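Local coordinates for glutamate racemase (Campylobacter jejuni, PDB 3UHF), which belongs to the Asp/Glu/Hydantoin racemase family of two-domain alpha/beta proteins and holds a molecule of d-glutamic acid in a pocket between its sheets, at residues 40-45 and 224-229; 100-105 and 111-116; 119-124 and 147-152. All coordinates share one frame; numbering follows the deposited sequence.

Contact 1 of 3, residues 40-45 and 224-229; sequences LKSLYE and LIHSGD
Ser42, on helix 37-45, presses against the first turn of helix 227-238, and the two backbones come so close that Ser42 CA lies only 5.3 Å from Gly228 CA. Glycine suits this place because it has no side chain to hold the helices apart: Ser42 CB rests 3.4 Å from Gly228 O. The small serine fits over this bare stretch of backbone and still brings a polar group. With chi1 at -56°, its OG lies beside its own backbone N, where it can reach Asp229, and donates a hydrogen bond of 3.2 Å to Asp229 OD1. That carboxylate oxygen is approached from above its plane, 45° out of it. The single hydroxyl proton is probably shared with Ser38 O, one turn back, where the bond is weak.

His226 closes the crowded side. Its CE1 is 3.3 Å from Ser42 OG, an oblique approach to the ring, while Asp229 OD1 sits over one ring face, offset toward the rim. The imidazole caps the new helix: ND1 accepts from Asp229 N at 3.1 Å and, weakly, from Gly228 N. The acid in this first turn probably also gains from the partial positive charge of the helix end.

The outer side is looser and charged. Asp229 and Glu45 are exposed, and Lys41 NZ pairs with Glu45 OE2 at 2.9 Å, one helical turn along. Glu45 OE1 and Asp229 OD1, like in charge, remain 6.6 Å apart, with the lysine bridge probably easing their repulsion.

The arrangement combines a histidine N-cap with a close helix-helix approach over glycine. In this two-domain alpha/beta fold it joins a helix packed on the five-stranded sheet to the start of the helix that follows strand 223-226 of the four-stranded one.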
ATOM      1  N   LEU A  40       1.694  -6.302  -3.474  1.00 22.78           N
ATOM      2  CA  LEU A  40       1.566  -7.618  -4.096  1.00 20.90           C
ATOM      3  C   LEU A  40       2.775  -8.490  -3.764  1.00 24.44           C
ATOM      4  O   LEU A  40       2.633  -9.672  -3.433  1.00 24.15           O
ATOM      5  CB  LEU A  40       1.412  -7.491  -5.609  1.00 21.17           C
ATOM      6  CG  LEU A  40       1.210  -8.827  -6.325  1.00 27.35           C
ATOM      7  CD1 LEU A  40      -0.135  -9.412  -5.945  1.00 27.87           C
ATOM      8  CD2 LEU A  40       1.327  -8.671  -7.842  1.00 28.33           C
ATOM      9  N   LYS A  41       3.961  -7.891  -3.828  1.00 19.67           N
ATOM     10  CA  LYS A  41       5.192  -8.613  -3.532  1.00 23.84           C
ATOM     11  C   LYS A  41       5.151  -9.235  -2.136  1.00 25.89           C
ATOM     12  O   LYS A  41       5.473 -10.408  -1.966  1.00 24.20           O
ATOM     13  CB  LYS A  41       6.397  -7.684  -3.672  1.00 20.28           C
ATOM     14  CG  LYS A  41       7.743  -8.366  -3.476  1.00 25.08           C
ATOM     15  CD  LYS A  41       8.861  -7.412  -3.892  1.00 31.79           C
ATOM     16  CE  LYS A  41      10.220  -8.087  -3.879  1.00 37.40           C
ATOM     17  NZ  LYS A  41      10.620  -8.481  -2.502  1.00 40.76           N
ATOM     18  N   SER A  42       4.745  -8.455  -1.137  1.00 22.65           N
ATOM     19  CA  SER A  42       4.688  -8.974   0.229  1.00 22.75           C
ATOM     20  C   SER A  42       3.693 -10.116   0.342  1.00 26.09           C
ATOM     21  O   SER A  42       3.982 -11.136   0.975  1.00 22.63           O
ATOM     22  CB  SER A  42       4.302  -7.865   1.214  1.00 22.35           C
ATOM     23  OG  SER A  42       5.188  -6.765   1.114  1.00 24.48           O
ATOM     24  N   LEU A  43       2.518  -9.939  -0.262  1.00 19.98           N
ATOM     25  CA  LEU A  43       1.466 -10.963  -0.203  1.00 22.22           C
ATOM     26  C   LEU A  43       1.884 -12.257  -0.879  1.00 26.32           C
ATOM     27  O   LEU A  43       1.602 -13.355  -0.396  1.00 27.16           O
ATOM     28  CB  LEU A  43       0.184 -10.444  -0.850  1.00 22.43           C
ATOM     29  CG  LEU A  43      -0.449  -9.226  -0.181  1.00 23.45           C
ATOM     30  CD1 LEU A  43      -1.537  -8.644  -1.074  1.00 25.01           C
ATOM     31  CD2 LEU A  43      -1.024  -9.620   1.181  1.00 21.34           C
ATOM     32  N   TYR A  44       2.569 -12.103  -2.001  1.00 26.06           N
ATOM     33  CA  TYR A  44       3.035 -13.210  -2.817  1.00 25.06           C
ATOM     34  C   TYR A  44       4.119 -14.002  -2.097  1.00 27.29           C
ATOM     35  O   TYR A  44       4.071 -15.237  -2.032  1.00 30.59           O
ATOM     36  CB  TYR A  44       3.580 -12.612  -4.116  1.00 26.72           C
ATOM     37  CG  TYR A  44       4.038 -13.578  -5.169  1.00 31.15           C
ATOM     38  CD1 TYR A  44       3.163 -14.500  -5.733  1.00 29.92           C
ATOM     39  CD2 TYR A  44       5.338 -13.536  -5.640  1.00 28.87           C
ATOM     40  CE1 TYR A  44       3.588 -15.371  -6.725  1.00 34.02           C
ATOM     41  CE2 TYR A  44       5.772 -14.398  -6.626  1.00 31.46           C
ATOM     42  CZ  TYR A  44       4.896 -15.310  -7.167  1.00 36.36           C
ATOM     43  OH  TYR A  44       5.342 -16.167  -8.147  1.00 38.36           O
ATOM     44  N   GLU A  45       5.107 -13.298  -1.558  1.00 28.67           N
ATOM     45  CA  GLU A  45       6.225 -13.977  -0.909  1.00 32.48           C
ATOM     46  C   GLU A  45       5.812 -14.630   0.407  1.00 31.22           C
ATOM     47  O   GLU A  45       6.422 -15.611   0.843  1.00 29.00           O
ATOM     48  CB  GLU A  45       7.409 -13.021  -0.729  1.00 33.33           C
ATOM     49  CG  GLU A  45       7.926 -12.489  -2.068  1.00 41.40           C
ATOM     50  CD  GLU A  45       9.091 -11.517  -1.936  1.00 47.55           C
ATOM     51  OE1 GLU A  45       9.426 -11.105  -0.800  1.00 48.98           O
ATOM     52  OE2 GLU A  45       9.674 -11.158  -2.983  1.00 51.09           O
ATOM     53  N   LEU A 224      11.867   1.665   9.376  1.00 19.57           N
ATOM     54  CA  LEU A 224      10.943   1.892   8.277  1.00 19.13           C
ATOM     55  C   LEU A 224       9.772   0.919   8.391  1.00 19.65           C
ATOM     56  O   LEU A 224       9.970  -0.281   8.598  1.00 23.30           O
ATOM     57  CB  LEU A 224      11.639   1.736   6.915  1.00 21.46           C
ATOM     58  CG  LEU A 224      12.370   2.960   6.346  1.00 26.30           C
ATOM     59  CD1 LEU A 224      13.448   3.419   7.299  1.00 32.55           C
ATOM     60  CD2 LEU A 224      12.982   2.609   5.000  1.00 31.87           C
ATOM     61  N   ILE A 225       8.558   1.450   8.278  1.00 17.13           N
ATOM     62  CA  ILE A 225       7.350   0.635   8.320  1.00 21.06           C
ATOM     63  C   ILE A 225       6.819   0.441   6.902  1.00 22.35           C
ATOM     64  O   ILE A 225       6.386   1.393   6.264  1.00 19.47           O
ATOM     65  CB  ILE A 225       6.251   1.278   9.212  1.00 15.30           C
ATOM     66  CG1 ILE A 225       6.823   1.678  10.578  1.00 21.74           C
ATOM     67  CG2 ILE A 225       5.066   0.342   9.342  1.00 17.42           C
ATOM     68  CD1 ILE A 225       7.397   0.521  11.392  1.00 24.96           C
ATOM     69  N   HIS A 226       6.854  -0.801   6.421  1.00 18.83           N
ATOM     70  CA  HIS A 226       6.479  -1.130   5.036  1.00 17.09           C
ATOM     71  C   HIS A 226       4.994  -1.554   5.033  1.00 19.82           C
ATOM     72  O   HIS A 226       4.596  -2.429   5.807  1.00 17.93           O
ATOM     73  CB  HIS A 226       7.412  -2.269   4.596  1.00 18.49           C
ATOM     74  CG  HIS A 226       7.276  -2.701   3.170  1.00 26.82           C
ATOM     75  ND1 HIS A 226       6.156  -3.339   2.684  1.00 24.27           N
ATOM     76  CD2 HIS A 226       8.166  -2.668   2.146  1.00 26.20           C
ATOM     77  CE1 HIS A 226       6.346  -3.644   1.410  1.00 26.50           C
ATOM     78  NE2 HIS A 226       7.560  -3.256   1.063  1.00 24.02           N
ATOM     79  N   SER A 227       4.171  -0.903   4.210  1.00 16.16           N
ATOM     80  CA  SER A 227       2.724  -1.149   4.211  1.00 18.60           C
ATOM     81  C   SER A 227       2.361  -2.560   3.766  1.00 19.32           C
ATOM     82  O   SER A 227       1.381  -3.140   4.253  1.00 17.71           O
ATOM     83  CB  SER A 227       1.985  -0.113   3.338  1.00 14.86           C
ATOM     84  OG  SER A 227       2.035   1.178   3.927  1.00 17.58           O
ATOM     85  N   GLY A 228       3.144  -3.112   2.843  1.00 18.66           N
ATOM     86  CA  GLY A 228       2.927  -4.474   2.378  1.00 20.66           C
ATOM     87  C   GLY A 228       3.227  -5.513   3.446  1.00 24.23           C
ATOM     88  O   GLY A 228       2.448  -6.445   3.665  1.00 21.24           O
ATOM     89  N   ASP A 229       4.369  -5.380   4.102  1.00 18.44           N
ATOM     90  CA  ASP A 229       4.694  -6.298   5.197  1.00 18.01           C
ATOM     91  C   ASP A 229       3.674  -6.136   6.322  1.00 19.79           C
ATOM     92  O   ASP A 229       3.303  -7.106   6.975  1.00 19.49           O
ATOM     93  CB  ASP A 229       6.101  -6.033   5.726  1.00 26.56           C
ATOM     94  CG  ASP A 229       7.184  -6.323   4.689  1.00 33.56           C
ATOM     95  OD1 ASP A 229       6.916  -7.098   3.743  1.00 33.28           O
ATOM     96  OD2 ASP A 229       8.305  -5.783   4.825  1.00 28.72           O
TER

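Contact 2 of 3, residues 100-105 and 111-116; sequences YALDAL and FPVYGV
Leu102 and Leu105 make an apolar helix-on-sheet contact with Val113 and Gly115, where helix 102-108 lies against strand 113-114, the edge strand of the five-stranded parallel sheet, to which the chain returns after a short turn. Because strand 89-92, the helices after it and strand 113-114 follow one another in the chain, with the two strands parallel and adjacent, this is the closing half of a beta-alpha-beta crossover.

Val113 CG1 is the point both leucines share. It stands anti to its backbone N (chi1 179°), and from there it meets Leu102 CD2 at 4.2 Å and Leu105 CB at 4.2 Å, one methyl group serving two leucines a helical turn apart. The two use different parts of their side chains: Leu105 touches with the carbon nearest its backbone, whereas Leu102 reaches with its branched end. Its CD1 settles 4.0 Å from Gly115 N, where no CB stands in the way. A branched valine suits the strand, and long, flexible leucines suit the helix that must reach it.

Around this apolar patch, Ile92 of strand 89-92 extends the surface under Leu102, Leu105 and Val113, and Leu79 of helix 68-82 packs against Leu105. Arg106 ties the helix to Val113 O by a hydrogen bond, while Tyr114, whose side chain leaves the other face of the strand, meets Phe234 of helix 227-238.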
ATOM      1  N   TYR A 100      -9.767   6.995   1.898  1.00 21.78           N
ATOM      2  CA  TYR A 100     -11.079   7.577   1.580  1.00 23.24           C
ATOM      3  C   TYR A 100     -12.201   6.585   1.279  1.00 24.27           C
ATOM      4  O   TYR A 100     -13.354   6.831   1.632  1.00 25.63           O
ATOM      5  CB  TYR A 100     -10.964   8.554   0.402  1.00 19.50           C
ATOM      6  CG  TYR A 100     -10.183   9.802   0.734  1.00 22.77           C
ATOM      7  CD1 TYR A 100     -10.768  10.842   1.450  1.00 29.60           C
ATOM      8  CD2 TYR A 100      -8.854   9.930   0.355  1.00 18.64           C
ATOM      9  CE1 TYR A 100     -10.054  11.982   1.765  1.00 31.00           C
ATOM     10  CE2 TYR A 100      -8.135  11.063   0.664  1.00 19.27           C
ATOM     11  CZ  TYR A 100      -8.742  12.088   1.371  1.00 25.06           C
ATOM     12  OH  TYR A 100      -8.019  13.222   1.678  1.00 25.65           O
ATOM     13  N   ALA A 101     -11.874   5.474   0.623  1.00 19.76           N
ATOM     14  CA  ALA A 101     -12.906   4.631   0.002  1.00 22.40           C
ATOM     15  C   ALA A 101     -13.400   3.397   0.772  1.00 23.73           C
ATOM     16  O   ALA A 101     -14.321   2.730   0.309  1.00 23.92           O
ATOM     17  CB  ALA A 101     -12.457   4.205  -1.391  1.00 22.73           C
ATOM     18  N   LEU A 102     -12.801   3.075   1.912  1.00 22.16           N
ATOM     19  CA  LEU A 102     -13.158   1.824   2.598  1.00 26.70           C
ATOM     20  C   LEU A 102     -14.629   1.700   3.011  1.00 28.24           C
ATOM     21  O   LEU A 102     -15.227   0.638   2.826  1.00 23.79           O
ATOM     22  CB  LEU A 102     -12.244   1.552   3.792  1.00 24.13           C
ATOM     23  CG  LEU A 102     -10.780   1.301   3.428  1.00 27.85           C
ATOM     24  CD1 LEU A 102     -10.009   0.846   4.664  1.00 25.72           C
ATOM     25  CD2 LEU A 102     -10.649   0.273   2.298  1.00 29.40           C
ATOM     26  N   ASP A 103     -15.206   2.765   3.571  1.00 23.53           N
ATOM     27  CA  ASP A 103     -16.616   2.746   3.976  1.00 29.12           C
ATOM     28  C   ASP A 103     -17.515   2.425   2.797  1.00 31.94           C
ATOM     29  O   ASP A 103     -18.399   1.579   2.892  1.00 29.47           O
ATOM     30  CB  ASP A 103     -17.053   4.083   4.589  1.00 35.03           C
ATOM     31  CG  ASP A 103     -16.494   4.303   5.984  1.00 43.68           C
ATOM     32  OD1 ASP A 103     -15.945   3.344   6.570  1.00 41.97           O
ATOM     33  OD2 ASP A 103     -16.592   5.442   6.491  1.00 44.16           O
ATOM     34  N   ALA A 104     -17.282   3.110   1.682  1.00 28.83           N
ATOM     35  CA  ALA A 104     -18.127   2.951   0.508  1.00 27.75           C
ATOM     36  C   ALA A 104     -17.957   1.562  -0.087  1.00 29.15           C
ATOM     37  O   ALA A 104     -18.934   0.936  -0.509  1.00 30.27           O
ATOM     38  CB  ALA A 104     -17.810   4.022  -0.528  1.00 28.14           C
ATOM     39  N   LEU A 105     -16.716   1.087  -0.124  1.00 23.96           N
ATOM     40  CA  LEU A 105     -16.426  -0.239  -0.662  1.00 27.39           C
ATOM     41  C   LEU A 105     -17.112  -1.318   0.160  1.00 25.92           C
ATOM     42  O   LEU A 105     -17.723  -2.238  -0.378  1.00 29.01           O
ATOM     43  CB  LEU A 105     -14.913  -0.489  -0.690  1.00 22.62           C
ATOM     44  CG  LEU A 105     -14.147   0.287  -1.767  1.00 26.18           C
ATOM     45  CD1 LEU A 105     -12.650   0.164  -1.551  1.00 22.70           C
ATOM     46  CD2 LEU A 105     -14.530  -0.212  -3.152  1.00 30.37           C
ATOM     47  N   PHE A 111     -17.860  -9.345   0.457  1.00 32.14           N
ATOM     48  CA  PHE A 111     -16.695 -10.066   0.956  1.00 36.69           C
ATOM     49  C   PHE A 111     -15.829  -9.063   1.714  1.00 29.88           C
ATOM     50  O   PHE A 111     -16.016  -7.860   1.559  1.00 29.04           O
ATOM     51  CB  PHE A 111     -15.922 -10.713  -0.195  1.00 39.41           C
ATOM     52  CG  PHE A 111     -15.786  -9.832  -1.394  1.00 38.04           C
ATOM     53  CD1 PHE A 111     -14.860  -8.796  -1.412  1.00 33.08           C
ATOM     54  CD2 PHE A 111     -16.584 -10.037  -2.509  1.00 37.53           C
ATOM     55  CE1 PHE A 111     -14.740  -7.975  -2.519  1.00 34.12           C
ATOM     56  CE2 PHE A 111     -16.466  -9.223  -3.619  1.00 34.46           C
ATOM     57  CZ  PHE A 111     -15.538  -8.192  -3.625  1.00 33.55           C
ATOM     58  N   PRO A 112     -14.909  -9.548   2.568  1.00 29.36           N
ATOM     59  CA  PRO A 112     -14.077  -8.605   3.321  1.00 30.19           C
ATOM     60  C   PRO A 112     -13.254  -7.701   2.412  1.00 28.11           C
ATOM     61  O   PRO A 112     -12.771  -8.150   1.373  1.00 29.75           O
ATOM     62  CB  PRO A 112     -13.146  -9.522   4.121  1.00 30.48           C
ATOM     63  CG  PRO A 112     -13.920 -10.802   4.271  1.00 33.02           C
ATOM     64  CD  PRO A 112     -14.699 -10.943   2.999  1.00 30.60           C
ATOM     65  N   VAL A 113     -13.111  -6.443   2.813  1.00 21.56           N
ATOM     66  CA  VAL A 113     -12.265  -5.481   2.115  1.00 22.16           C
ATOM     67  C   VAL A 113     -11.331  -4.861   3.144  1.00 27.74           C
ATOM     68  O   VAL A 113     -11.786  -4.325   4.154  1.00 28.80           O
ATOM     69  CB  VAL A 113     -13.101  -4.389   1.448  1.00 23.43           C
ATOM     70  CG1 VAL A 113     -12.200  -3.361   0.735  1.00 24.44           C
ATOM     71  CG2 VAL A 113     -14.098  -5.010   0.464  1.00 25.75           C
ATOM     72  N   TYR A 114     -10.027  -4.955   2.900  1.00 24.02           N
ATOM     73  CA  TYR A 114      -9.024  -4.412   3.817  1.00 20.91           C
ATOM     74  C   TYR A 114      -8.124  -3.442   3.075  1.00 21.83           C
ATOM     75  O   TYR A 114      -7.721  -3.726   1.945  1.00 25.48           O
ATOM     76  CB  TYR A 114      -8.156  -5.531   4.388  1.00 22.86           C
ATOM     77  CG  TYR A 114      -8.928  -6.494   5.265  1.00 25.01           C
ATOM     78  CD1 TYR A 114      -9.408  -6.088   6.502  1.00 28.54           C
ATOM     79  CD2 TYR A 114      -9.189  -7.793   4.850  1.00 29.18           C
ATOM     80  CE1 TYR A 114     -10.126  -6.956   7.315  1.00 28.69           C
ATOM     81  CE2 TYR A 114      -9.910  -8.676   5.660  1.00 31.91           C
ATOM     82  CZ  TYR A 114     -10.369  -8.244   6.885  1.00 33.52           C
ATOM     83  OH  TYR A 114     -11.077  -9.102   7.690  1.00 37.85           O
ATOM     84  N   GLY A 115      -7.820  -2.313   3.719  1.00 19.80           N
ATOM     85  CA  GLY A 115      -6.857  -1.343   3.209  1.00 18.30           C
ATOM     86  C   GLY A 115      -5.543  -1.563   3.936  1.00 19.13           C
ATOM     87  O   GLY A 115      -5.385  -2.584   4.624  1.00 22.55           O
ATOM     88  N   VAL A 116      -4.608  -0.624   3.801  1.00 17.23           N
ATOM     89  CA  VAL A 116      -3.281  -0.782   4.380  1.00 15.56           C
ATOM     90  C   VAL A 116      -2.984   0.180   5.532  1.00 22.95           C
ATOM     91  O   VAL A 116      -1.912   0.123   6.131  1.00 20.65           O
ATOM     92  CB  VAL A 116      -2.177  -0.637   3.308  1.00 16.83           C
ATOM     93  CG1 VAL A 116      -2.188  -1.842   2.362  1.00 18.98           C
ATOM     94  CG2 VAL A 116      -2.349   0.683   2.525  1.00 18.58           C
TER

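Contact 3 of 3, residues 119-124 and 147-152; sequences AGVEAT and EEYQKR
Val121 of helix 117-128 pushes its CG2 methyl between two residues of helix 148-155, Tyr149 and Arg152, that lie one turn apart. CG2 is 3.9 Å from Tyr149 CD2, reaching the ring obliquely, and 3.9 Å from Arg152 CB. The second methyl, CG1, also faces the arginine, 4.2 Å from its CB. A beta-branched residue suits the place, since one short side chain offers two methyls to the facing helix. Arg152 offers the aliphatic part of its chain, CB and, in the conformer given, CD, which allows a partly exposed, charged residue to take part in an apolar contact.

Tyr149 is held beyond the valine as well. With chi1 at -81° the ring leaves beside the backbone N, which brings its CD2 carbon to Val121, and its buried OH is satisfied by Asn95 ND2 in a hydrogen bond.

Farther out, Gly120 O accepts from both Thr124 N and, at 2.8 Å, Thr124 OG1, which come from opposite faces of the carbonyl plane, so the buried threonine hydroxyl is satisfied within its own helix. On the far side, Glu147 is the N-cap residue of helix 148-155, and its carboxylate forms a salt bridge to Lys151, with OE1 2.9 Å from NZ.

Because Asn95 lines the d-glutamic acid pocket, Tyr149 probably acts as a second-shell residue, steadying Asn95; the rest is helix-on-helix packing in the two-domain alpha/beta fold.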
ATOM      1  N   ALA A 119      -3.390  -1.546   9.201  1.00 18.10           N
ATOM      2  CA  ALA A 119      -2.246  -2.440   9.296  1.00 21.13           C
ATOM      3  C   ALA A 119      -0.937  -1.699   9.560  1.00 19.10           C
ATOM      4  O   ALA A 119      -0.126  -2.137  10.372  1.00 18.70           O
ATOM      5  CB  ALA A 119      -2.131  -3.263   8.018  1.00 21.45           C
ATOM      6  N   GLY A 120      -0.714  -0.600   8.848  1.00 16.85           N
ATOM      7  CA  GLY A 120       0.508   0.170   9.015  1.00 15.25           C
ATOM      8  C   GLY A 120       0.606   0.796  10.402  1.00 20.02           C
ATOM      9  O   GLY A 120       1.674   0.850  11.009  1.00 16.86           O
ATOM     10  N   VAL A 121      -0.514   1.287  10.912  1.00 16.89           N
ATOM     11  CA  VAL A 121      -0.538   1.796  12.285  1.00 16.21           C
ATOM     12  C   VAL A 121      -0.226   0.697  13.309  1.00 18.79           C
ATOM     13  O   VAL A 121       0.593   0.890  14.218  1.00 18.95           O
ATOM     14  CB  VAL A 121      -1.885   2.475  12.594  1.00 18.71           C
ATOM     15  CG1 VAL A 121      -1.998   2.791  14.080  1.00 21.42           C
ATOM     16  CG2 VAL A 121      -2.018   3.747  11.746  1.00 18.03           C
ATOM     17  N   GLU A 122      -0.874  -0.453  13.159  1.00 16.28           N
ATOM     18  CA  GLU A 122      -0.605  -1.597  14.028  1.00 17.78           C
ATOM     19  C   GLU A 122       0.881  -1.978  14.002  1.00 19.18           C
ATOM     20  O   GLU A 122       1.481  -2.226  15.047  1.00 18.83           O
ATOM     21  CB  GLU A 122      -1.457  -2.808  13.621  1.00 17.94           C
ATOM     22  CG  GLU A 122      -0.993  -4.109  14.281  1.00 22.65           C
ATOM     23  CD  GLU A 122      -1.813  -5.316  13.878  0.52 25.21           C
ATOM     24  OE1 GLU A 122      -2.989  -5.151  13.480  1.00 26.72           O
ATOM     25  OE2 GLU A 122      -1.268  -6.434  13.969  1.00 30.32           O
ATOM     26  N   ALA A 123       1.471  -2.016  12.806  1.00 18.80           N
ATOM     27  CA  ALA A 123       2.882  -2.383  12.671  1.00 19.89           C
ATOM     28  C   ALA A 123       3.804  -1.376  13.362  1.00 16.79           C
ATOM     29  O   ALA A 123       4.831  -1.751  13.955  1.00 17.76           O
ATOM     30  CB  ALA A 123       3.255  -2.525  11.192  1.00 18.74           C
ATOM     31  N   THR A 124       3.427  -0.101  13.303  1.00 15.89           N
ATOM     32  CA  THR A 124       4.202   0.962  13.938  1.00 19.28           C
ATOM     33  C   THR A 124       4.173   0.831  15.460  1.00 18.83           C
ATOM     34  O   THR A 124       5.205   0.954  16.125  1.00 17.56           O
ATOM     35  CB  THR A 124       3.678   2.363  13.528  1.00 16.87           C
ATOM     36  OG1 THR A 124       3.672   2.473  12.100  1.00 18.31           O
ATOM     37  CG2 THR A 124       4.550   3.480  14.109  1.00 17.19           C
ATOM     38  N   GLU A 147      -6.192  12.789   7.171  1.00 18.18           N
ATOM     39  CA  GLU A 147      -5.896  12.702   8.602  1.00 23.44           C
ATOM     40  C   GLU A 147      -6.121  11.302   9.187  1.00 23.68           C
ATOM     41  O   GLU A 147      -6.192  11.133  10.407  1.00 22.49           O
ATOM     42  CB  GLU A 147      -6.662  13.770   9.393  1.00 26.73           C
ATOM     43  CG  GLU A 147      -6.216  15.179   9.031  1.00 29.23           C
ATOM     44  CD  GLU A 147      -6.991  16.269   9.741  1.00 46.32           C
ATOM     45  OE1 GLU A 147      -7.904  15.955  10.532  1.00 48.81           O
ATOM     46  OE2 GLU A 147      -6.682  17.454   9.500  1.00 55.59           O
ATOM     47  N   GLU A 148      -6.218  10.294   8.325  1.00 23.05           N
ATOM     48  CA  GLU A 148      -6.509   8.947   8.822  1.00 17.80           C
ATOM     49  C   GLU A 148      -5.376   8.369   9.677  1.00 21.97           C
ATOM     50  O   GLU A 148      -5.632   7.800  10.751  1.00 21.28           O
ATOM     51  CB  GLU A 148      -6.886   8.007   7.670  1.00 22.71           C
ATOM     52  CG  GLU A 148      -8.262   8.312   7.074  1.00 24.93           C
ATOM     53  CD  GLU A 148      -9.402   7.915   8.005  1.00 35.91           C
ATOM     54  OE1 GLU A 148     -10.464   8.572   7.967  1.00 37.91           O
ATOM     55  OE2 GLU A 148      -9.235   6.943   8.774  1.00 31.96           O
ATOM     56  N   TYR A 149      -4.132   8.514   9.228  1.00 19.73           N
ATOM     57  CA  TYR A 149      -3.013   8.018  10.032  1.00 18.96           C
ATOM     58  C   TYR A 149      -2.922   8.794  11.329  1.00 21.76           C
ATOM     59  O   TYR A 149      -2.727   8.205  12.395  1.00 19.79           O
ATOM     60  CB  TYR A 149      -1.677   8.138   9.292  1.00 18.41           C
ATOM     61  CG  TYR A 149      -1.416   7.025   8.308  1.00 16.87           C
ATOM     62  CD1 TYR A 149      -1.756   7.173   6.968  1.00 17.98           C
ATOM     63  CD2 TYR A 149      -0.827   5.835   8.714  1.00 16.36           C
ATOM     64  CE1 TYR A 149      -1.523   6.168   6.052  1.00 15.90           C
ATOM     65  CE2 TYR A 149      -0.580   4.815   7.799  1.00 16.95           C
ATOM     66  CZ  TYR A 149      -0.932   4.997   6.467  1.00 17.66           C
ATOM     67  OH  TYR A 149      -0.712   4.008   5.547  1.00 17.64           O
ATOM     68  N   GLN A 150      -3.053  10.117  11.227  1.00 18.70           N
ATOM     69  CA  GLN A 150      -2.948  10.989  12.395  1.00 22.39           C
ATOM     70  C   GLN A 150      -3.991  10.620  13.449  1.00 24.54           C
ATOM     71  O   GLN A 150      -3.670  10.489  14.634  1.00 22.74           O
ATOM     72  CB  GLN A 150      -3.111  12.465  12.016  1.00 22.53           C
ATOM     73  CG  GLN A 150      -2.038  13.031  11.084  1.00 22.38           C
ATOM     74  CD  GLN A 150      -2.438  12.925   9.620  1.00 20.22           C
ATOM     75  OE1 GLN A 150      -2.827  11.857   9.162  1.00 23.65           O
ATOM     76  NE2 GLN A 150      -2.370  14.039   8.890  1.00 20.12           N
ATOM     77  N   LYS A 151      -5.236  10.450  13.013  1.00 20.70           N
ATOM     78  CA  LYS A 151      -6.328  10.140  13.934  1.00 23.87           C
ATOM     79  C   LYS A 151      -6.150   8.787  14.611  1.00 22.02           C
ATOM     80  O   LYS A 151      -6.433   8.639  15.806  1.00 20.15           O
ATOM     81  CB  LYS A 151      -7.681  10.189  13.218  1.00 28.44           C
ATOM     82  CG  LYS A 151      -8.190  11.604  12.913  1.00 38.23           C
ATOM     83  CD  LYS A 151      -9.420  11.546  12.002  1.00 49.32           C
ATOM     84  CE  LYS A 151     -10.302  12.784  12.138  1.00 59.98           C
ATOM     85  NZ  LYS A 151      -9.763  13.971  11.423  1.00 65.01           N
ATOM     86  N   ARG A 152      -5.704   7.797  13.852  0.64 21.33           N
ATOM     87  CA  ARG A 152      -5.485   6.476  14.434  0.64 22.41           C
ATOM     88  C   ARG A 152      -4.376   6.526  15.476  0.64 19.55           C
ATOM     89  O   ARG A 152      -4.543   6.037  16.591  0.64 19.69           O
ATOM     90  CB  ARG A 152      -5.168   5.441  13.353  0.64 24.40           C
ATOM     91  CG  ARG A 152      -6.343   5.122  12.444  0.64 27.31           C
ATOM     92  CD  ARG A 152      -5.989   4.034  11.436  0.64 29.57           C
ATOM     93  NE  ARG A 152      -7.166   3.574  10.700  0.64 34.09           N
ATOM     94  CZ  ARG A 152      -8.004   2.643  11.145  0.64 30.66           C
ATOM     95  NH1 ARG A 152      -7.798   2.071  12.324  0.64 29.80           N
ATOM     96  NH2 ARG A 152      -9.052   2.283  10.417  0.64 30.96           N
TER

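How the contacts relate
Contact 2 and contact 3 are buried and apolar, whereas contact 1 is only partly buried and depends on polar groups. Contact 2 stays within the five-stranded sheet and its helices; contact 1 spans the two sheets. Helix 117-128, which carries one side of contact 3, follows directly from the strand of contact 2 and packs on the strand of contact 1: Ile225 CG1 lies 3.6 Å from Thr124 OG1. Contacts 1 and 2 also meet, through Ser227 and Val116. In sequence, both 100-105/111-116 and 119-124/147-152 are nested inside the loop closed by contact 1. A hydroxyl, a carboxylate and a capping imidazole make contact 1, while valine methyls do the touching in contacts 2 and 3.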